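Local coordinates for phiAB6 tailspike (Unidentified phage, PDB 5JS4), which forms the trimeric beta-helical tailspike of phage phiAB6, which fragments the exopolysaccharide of Acinetobacter baumannii, at residues T505-D510 against S521-G526; D438-I443 against F461-C466. All coordinates share one frame; numbering follows the deposited sequence.

Contact 1. Residues T505-D510 against S521-G526; sequences TSPTLD and SVSAEG
The backbone oxygen of Thr505 receives the hydroxyl of Ser521, with OG to O at 2.8 Å and the donor lying nearly along the C=O axis. A chi1 of -168° turns the Ser521 hydroxyl away from its own amide and toward the Thr505 carbonyl. Ser521 OG also lies 3.4 Å from Pro507 CD. The Pro507 ring is the apolar wedge of the contact: CG rests 3.2 Å from Gly526 O, and the side chain of Glu525 crosses the ring at about a right angle. Beyond Pro507, one water ties both loops together, 2.7 Å from Ser506 OG, also bonded to Thr508 OG1 and donating weakly to Glu525 OE2.

Ser523 OG accepts from Glu525 N at 3.0 Å and helps hold the turn, together with the paired backbone bonds between Ser523 and Gly526. Lys537 binds the carbonyl oxygens of Ser506 and Leu509 from outside the contact. Two type I turns thus meet, Ser506-Leu509 in a long loop and Ser523-Gly526 in a beta hairpin. The second carries an ST turn and links strand 519-523 to its antiparallel neighbour 526-530, where the parallel coils of the beta-helix give way to antiparallel strands.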
loop_
_atom_site.group_PDB
_atom_site.type_symbol
_atom_site.label_atom_id
_atom_site.label_comp_id
_atom_site.label_asym_id
_atom_site.label_seq_id
_atom_site.Cartn_x
_atom_site.Cartn_y
_atom_site.Cartn_z
ATOM N N THR A 505 -4.592 -16.480 3.133
ATOM C CA THR A 505 -5.000 -15.128 2.722
ATOM C C THR A 505 -4.961 -14.861 1.209
ATOM O O THR A 505 -5.246 -13.738 0.782
ATOM C CB THR A 505 -4.125 -14.062 3.416
ATOM O OG1 THR A 505 -2.766 -14.193 2.977
ATOM C CG2 THR A 505 -4.188 -14.213 4.925
ATOM N N SER A 506 -4.624 -15.866 0.403
ATOM C CA SER A 506 -4.531 -15.681 -1.049
ATOM C C SER A 506 -5.882 -15.298 -1.643
ATOM O O SER A 506 -6.915 -15.824 -1.219
ATOM C CB SER A 506 -4.048 -16.954 -1.744
ATOM O OG SER A 506 -4.027 -16.779 -3.151
ATOM N N PRO A 507 -5.880 -14.396 -2.643
ATOM C CA PRO A 507 -7.148 -14.061 -3.299
ATOM C C PRO A 507 -7.845 -15.272 -3.929
ATOM O O PRO A 507 -9.069 -15.310 -3.993
ATOM C CB PRO A 507 -6.746 -13.050 -4.383
ATOM C CG PRO A 507 -5.379 -12.589 -4.039
ATOM C CD PRO A 507 -4.738 -13.645 -3.195
ATOM N N THR A 508 -7.066 -16.255 -4.379
ATOM C CA THR A 508 -7.618 -17.411 -5.078
ATOM C C THR A 508 -8.043 -18.548 -4.144
ATOM O O THR A 508 -8.592 -19.547 -4.598
ATOM C CB THR A 508 -6.613 -17.950 -6.110
ATOM O OG1 THR A 508 -5.393 -18.303 -5.451
ATOM C CG2 THR A 508 -6.327 -16.892 -7.169
ATOM N N LEU A 509 -7.805 -18.392 -2.844
ATOM C CA LEU A 509 -8.203 -19.400 -1.867
ATOM C C LEU A 509 -9.724 -19.479 -1.777
ATOM O O LEU A 509 -10.402 -18.454 -1.691
ATOM C CB LEU A 509 -7.620 -19.067 -0.492
ATOM C CG LEU A 509 -7.807 -20.123 0.598
ATOM C CD1 LEU A 509 -6.976 -21.361 0.296
ATOM C CD2 LEU A 509 -7.441 -19.543 1.952
ATOM N N ASP A 510 -10.261 -20.693 -1.784
ATOM C CA ASP A 510 -11.697 -20.874 -1.648
ATOM C C ASP A 510 -12.134 -20.451 -0.249
ATOM O O ASP A 510 -11.389 -20.598 0.722
ATOM C CB ASP A 510 -12.085 -22.330 -1.910
ATOM C CG ASP A 510 -13.577 -22.517 -2.140
ATOM O OD1 ASP A 510 -14.312 -21.521 -2.342
ATOM O OD2 ASP A 510 -14.011 -23.685 -2.131
ATOM N N SER A 521 -7.843 -8.831 -0.183
ATOM C CA SER A 521 -6.556 -9.341 -0.630
ATOM C C SER A 521 -6.311 -8.825 -2.042
ATOM O O SER A 521 -7.137 -9.025 -2.929
ATOM C CB SER A 521 -6.542 -10.869 -0.592
ATOM O OG SER A 521 -5.229 -11.378 -0.759
ATOM N N VAL A 522 -5.188 -8.136 -2.230
ATOM C CA VAL A 522 -4.843 -7.538 -3.518
ATOM C C VAL A 522 -3.405 -7.883 -3.870
ATOM O O VAL A 522 -2.483 -7.538 -3.136
ATOM C CB VAL A 522 -4.986 -6.002 -3.485
ATOM C CG1 VAL A 522 -4.604 -5.384 -4.830
ATOM C CG2 VAL A 522 -6.403 -5.608 -3.097
ATOM N N SER A 523 -3.232 -8.574 -4.990
ATOM C CA SER A 523 -1.914 -8.843 -5.548
ATOM C C SER A 523 -2.089 -9.250 -6.999
ATOM O O SER A 523 -3.208 -9.311 -7.502
ATOM C CB SER A 523 -1.210 -9.964 -4.781
ATOM O OG SER A 523 -1.724 -11.228 -5.154
ATOM N N ALA A 524 -0.983 -9.563 -7.663
ATOM C CA ALA A 524 -1.046 -10.069 -9.028
ATOM C C ALA A 524 -1.821 -11.386 -9.133
ATOM O O ALA A 524 -2.235 -11.766 -10.224
ATOM C CB ALA A 524 0.353 -10.235 -9.589
ATOM N N GLU A 525 -2.004 -12.072 -8.002
ATOM C CA GLU A 525 -2.780 -13.316 -7.944
ATOM C C GLU A 525 -4.282 -13.078 -8.064
ATOM O O GLU A 525 -5.030 -13.990 -8.402
ATOM C CB GLU A 525 -2.529 -14.055 -6.624
ATOM C CG GLU A 525 -1.085 -14.439 -6.351
ATOM C CD GLU A 525 -0.931 -15.203 -5.048
ATOM O OE1 GLU A 525 -1.442 -14.734 -4.007
ATOM O OE2 GLU A 525 -0.296 -16.277 -5.058
ATOM N N GLY A 526 -4.729 -11.862 -7.756
ATOM C CA GLY A 526 -6.150 -11.548 -7.781
ATOM C C GLY A 526 -6.531 -10.438 -6.827
ATOM O O GLY A 526 -5.742 -10.028 -5.969
HETATM O O HOH W 1 -2.500 -18.085 -4.956
#

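Contact 2. Residues D438-I443 against F461-C466; sequences DFDNII and FGKFWC
Gly462 N and Phe439 O form the shortest of the backbone hydrogen bonds that join these two parallel segments, at 2.7 Å. Farther along, Lys463 O accepts from Ile442 N, with a weaker, strongly bent bond from Asn441 N, and Ile442 O in turn accepts from Trp465 N. Lys463 O is therefore gripped by two successive amides at the corner where the chain turns at Asn441.

One side-chain bond bridges the same corner. Asp440 OD1 accepts from Lys463 N at 3.0 Å, the amide meeting the carboxylate on its anti side and 28° out of its plane. CG of Asp440 is anti to the backbone N (chi1 -157°), which swings the carboxylate across to the neighbouring coil; OD1 also lies against Gly462 CA, 3.4 Å away.

Aromatic and aliphatic groups gather on the face that carries Phe439, Ile442, Phe461 and Phe464. The rings of Phe439 and Phe461 run alongside each other, their planes within 6° of parallel but displaced, with centroids 4.9 Å apart and little ring-on-ring overlap. Ile442 CB sits over one face of the Phe464 ring, toward its rim, in a CH-pi contact 4.1 Å from the ring centroid, while Phe439 CB comes to the ring's edge, 3.7 Å from Phe464 CZ.

The aromatic row runs on to Phe415 beside Phe439, and Trp477 meets the rings of both Phe461 and Phe464. Lys463 NZ bonds to His458 O of the second subunit, and Trp465 NE1 to Glu467. Strands 438-447 and 460-469 belong to successive coils of the right-handed parallel beta-helix, flanked by strand 413-421 before them and strand 495-498 after, with strand 451-453 packing against Phe439 and Phe464.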
loop_
_atom_site.group_PDB
_atom_site.type_symbol
_atom_site.label_atom_id
_atom_site.label_comp_id
_atom_site.label_asym_id
_atom_site.label_seq_id
_atom_site.Cartn_x
_atom_site.Cartn_y
_atom_site.Cartn_z
ATOM N N ASP A 438 0.582 -2.560 11.257
ATOM C CA ASP A 438 1.047 -2.601 9.878
ATOM C C ASP A 438 2.325 -3.426 9.784
ATOM O O ASP A 438 3.240 -3.247 10.585
ATOM C CB ASP A 438 1.314 -1.180 9.379
ATOM C CG ASP A 438 1.418 -1.097 7.873
ATOM O OD1 ASP A 438 0.503 -1.595 7.189
ATOM O OD2 ASP A 438 2.408 -0.515 7.374
ATOM N N PHE A 439 2.368 -4.320 8.800
ATOM C CA PHE A 439 3.499 -5.211 8.570
ATOM C C PHE A 439 3.855 -5.120 7.091
ATOM O O PHE A 439 2.989 -5.324 6.248
ATOM C CB PHE A 439 3.118 -6.650 8.911
ATOM C CG PHE A 439 2.595 -6.836 10.311
ATOM C CD1 PHE A 439 1.265 -6.570 10.615
ATOM C CD2 PHE A 439 3.431 -7.293 11.324
ATOM C CE1 PHE A 439 0.780 -6.751 11.900
ATOM C CE2 PHE A 439 2.951 -7.478 12.609
ATOM C CZ PHE A 439 1.626 -7.204 12.900
ATOM N N ASP A 440 5.111 -4.820 6.769
ATOM C CA ASP A 440 5.497 -4.609 5.367
ATOM C C ASP A 440 6.977 -4.895 5.137
ATOM O O ASP A 440 7.826 -4.540 5.960
ATOM C CB ASP A 440 5.175 -3.163 4.952
ATOM C CG ASP A 440 5.000 -2.984 3.437
ATOM O OD1 ASP A 440 5.156 -3.949 2.656
ATOM O OD2 ASP A 440 4.691 -1.846 3.022
ATOM N N ASN A 441 7.275 -5.517 4.000
ATOM C CA ASN A 441 8.646 -5.810 3.592
ATOM C C ASN A 441 9.373 -6.634 4.643
ATOM O O ASN A 441 10.428 -6.258 5.155
ATOM C CB ASN A 441 9.386 -4.516 3.254
ATOM C CG ASN A 441 8.740 -3.770 2.103
ATOM O OD1 ASN A 441 8.464 -2.567 2.193
ATOM N ND2 ASN A 441 8.470 -4.483 1.023
ATOM N N ILE A 442 8.765 -7.776 4.943
ATOM C CA ILE A 442 9.264 -8.702 5.937
ATOM C C ILE A 442 9.720 -9.973 5.226
ATOM O O ILE A 442 9.122 -10.399 4.231
ATOM C CB ILE A 442 8.179 -8.983 6.995
ATOM C CG1 ILE A 442 8.018 -7.745 7.889
ATOM C CG2 ILE A 442 8.517 -10.213 7.834
ATOM C CD1 ILE A 442 6.823 -7.782 8.810
ATOM N N ILE A 443 10.800 -10.554 5.738
ATOM C CA ILE A 443 11.377 -11.771 5.189
ATOM C C ILE A 443 11.375 -12.835 6.280
ATOM O O ILE A 443 11.833 -12.576 7.397
ATOM C CB ILE A 443 12.832 -11.549 4.718
ATOM C CG1 ILE A 443 12.934 -10.335 3.783
ATOM C CG2 ILE A 443 13.369 -12.799 4.031
ATOM C CD1 ILE A 443 14.357 -9.873 3.548
ATOM N N PHE A 461 -1.109 -5.789 5.887
ATOM C CA PHE A 461 -0.009 -6.670 5.536
ATOM C C PHE A 461 0.421 -6.364 4.112
ATOM O O PHE A 461 -0.383 -6.435 3.182
ATOM C CB PHE A 461 -0.425 -8.129 5.675
ATOM C CG PHE A 461 -0.756 -8.519 7.079
ATOM C CD1 PHE A 461 0.239 -8.952 7.943
ATOM C CD2 PHE A 461 -2.059 -8.437 7.545
ATOM C CE1 PHE A 461 -0.061 -9.301 9.246
ATOM C CE2 PHE A 461 -2.365 -8.787 8.847
ATOM C CZ PHE A 461 -1.364 -9.217 9.698
ATOM N N GLY A 462 1.691 -6.007 3.961
ATOM C CA GLY A 462 2.267 -5.693 2.669
ATOM C C GLY A 462 3.047 -6.873 2.136
ATOM O O GLY A 462 2.571 -8.011 2.170
ATOM N N LYS A 463 4.252 -6.604 1.647
ATOM C CA LYS A 463 5.068 -7.631 1.015
ATOM C C LYS A 463 5.747 -8.522 2.041
ATOM O O LYS A 463 6.349 -8.032 3.001
ATOM C CB LYS A 463 6.107 -6.990 0.103
ATOM C CG LYS A 463 5.481 -6.228 -1.050
ATOM C CD LYS A 463 6.508 -5.731 -2.054
ATOM C CE LYS A 463 7.191 -6.858 -2.815
ATOM N NZ LYS A 463 6.242 -7.750 -3.534
ATOM N N PHE A 464 5.624 -9.832 1.830
ATOM C CA PHE A 464 6.315 -10.844 2.619
ATOM C C PHE A 464 7.060 -11.771 1.668
ATOM O O PHE A 464 6.524 -12.157 0.625
ATOM C CB PHE A 464 5.329 -11.671 3.450
ATOM C CG PHE A 464 4.890 -11.004 4.723
ATOM C CD1 PHE A 464 4.054 -9.902 4.687
ATOM C CD2 PHE A 464 5.307 -11.483 5.959
ATOM C CE1 PHE A 464 3.646 -9.281 5.856
ATOM C CE2 PHE A 464 4.899 -10.868 7.133
ATOM C CZ PHE A 464 4.070 -9.765 7.080
ATOM N N TRP A 465 8.288 -12.121 2.036
ATOM C CA TRP A 465 9.071 -13.110 1.309
ATOM C C TRP A 465 9.337 -14.260 2.266
ATOM O O TRP A 465 10.109 -14.116 3.209
ATOM C CB TRP A 465 10.382 -12.504 0.811
ATOM C CG TRP A 465 11.141 -13.417 -0.106
ATOM C CD1 TRP A 465 11.965 -14.441 0.259
ATOM C CD2 TRP A 465 11.138 -13.395 -1.539
ATOM N NE1 TRP A 465 12.475 -15.060 -0.855
ATOM C CE2 TRP A 465 11.986 -14.437 -1.972
ATOM C CE3 TRP A 465 10.500 -12.600 -2.498
ATOM C CZ2 TRP A 465 12.214 -14.702 -3.323
ATOM C CZ3 TRP A 465 10.728 -12.863 -3.843
ATOM C CH2 TRP A 465 11.579 -13.907 -4.242
ATOM N N CYS A 466 8.676 -15.391 2.029
ATOM C CA CYS A 466 8.743 -16.532 2.932
ATOM C C CYS A 466 9.433 -17.682 2.217
ATOM O O CYS A 466 8.871 -18.271 1.295
ATOM C CB CYS A 466 7.338 -16.937 3.378
ATOM S SG CYS A 466 6.306 -15.557 3.926
#

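Contact 2 comes first in the sequence and is complete before residue 505; the centres lie 15 Å apart and the nearest atoms about 7 Å. Strand 460-469 pairs with strand 489-491, which pairs with strand 519-523, so contact 1 lies farther along the same run of stacked coils, where the antiparallel strands begin. Trp477 links the two directly: it meets Phe461 and Phe464 of contact 2 and donates to Thr505 OG1 of contact 1. Tyr494 likewise touches Lys463 and Glu525. Both contacts reach the second subunit. No residue of either contact lines a malonic acid pocket, but Asn531, Ala532 and Gly533, which with Tyr487 form one, directly follow strand 526-530 of the contact 1 hairpin.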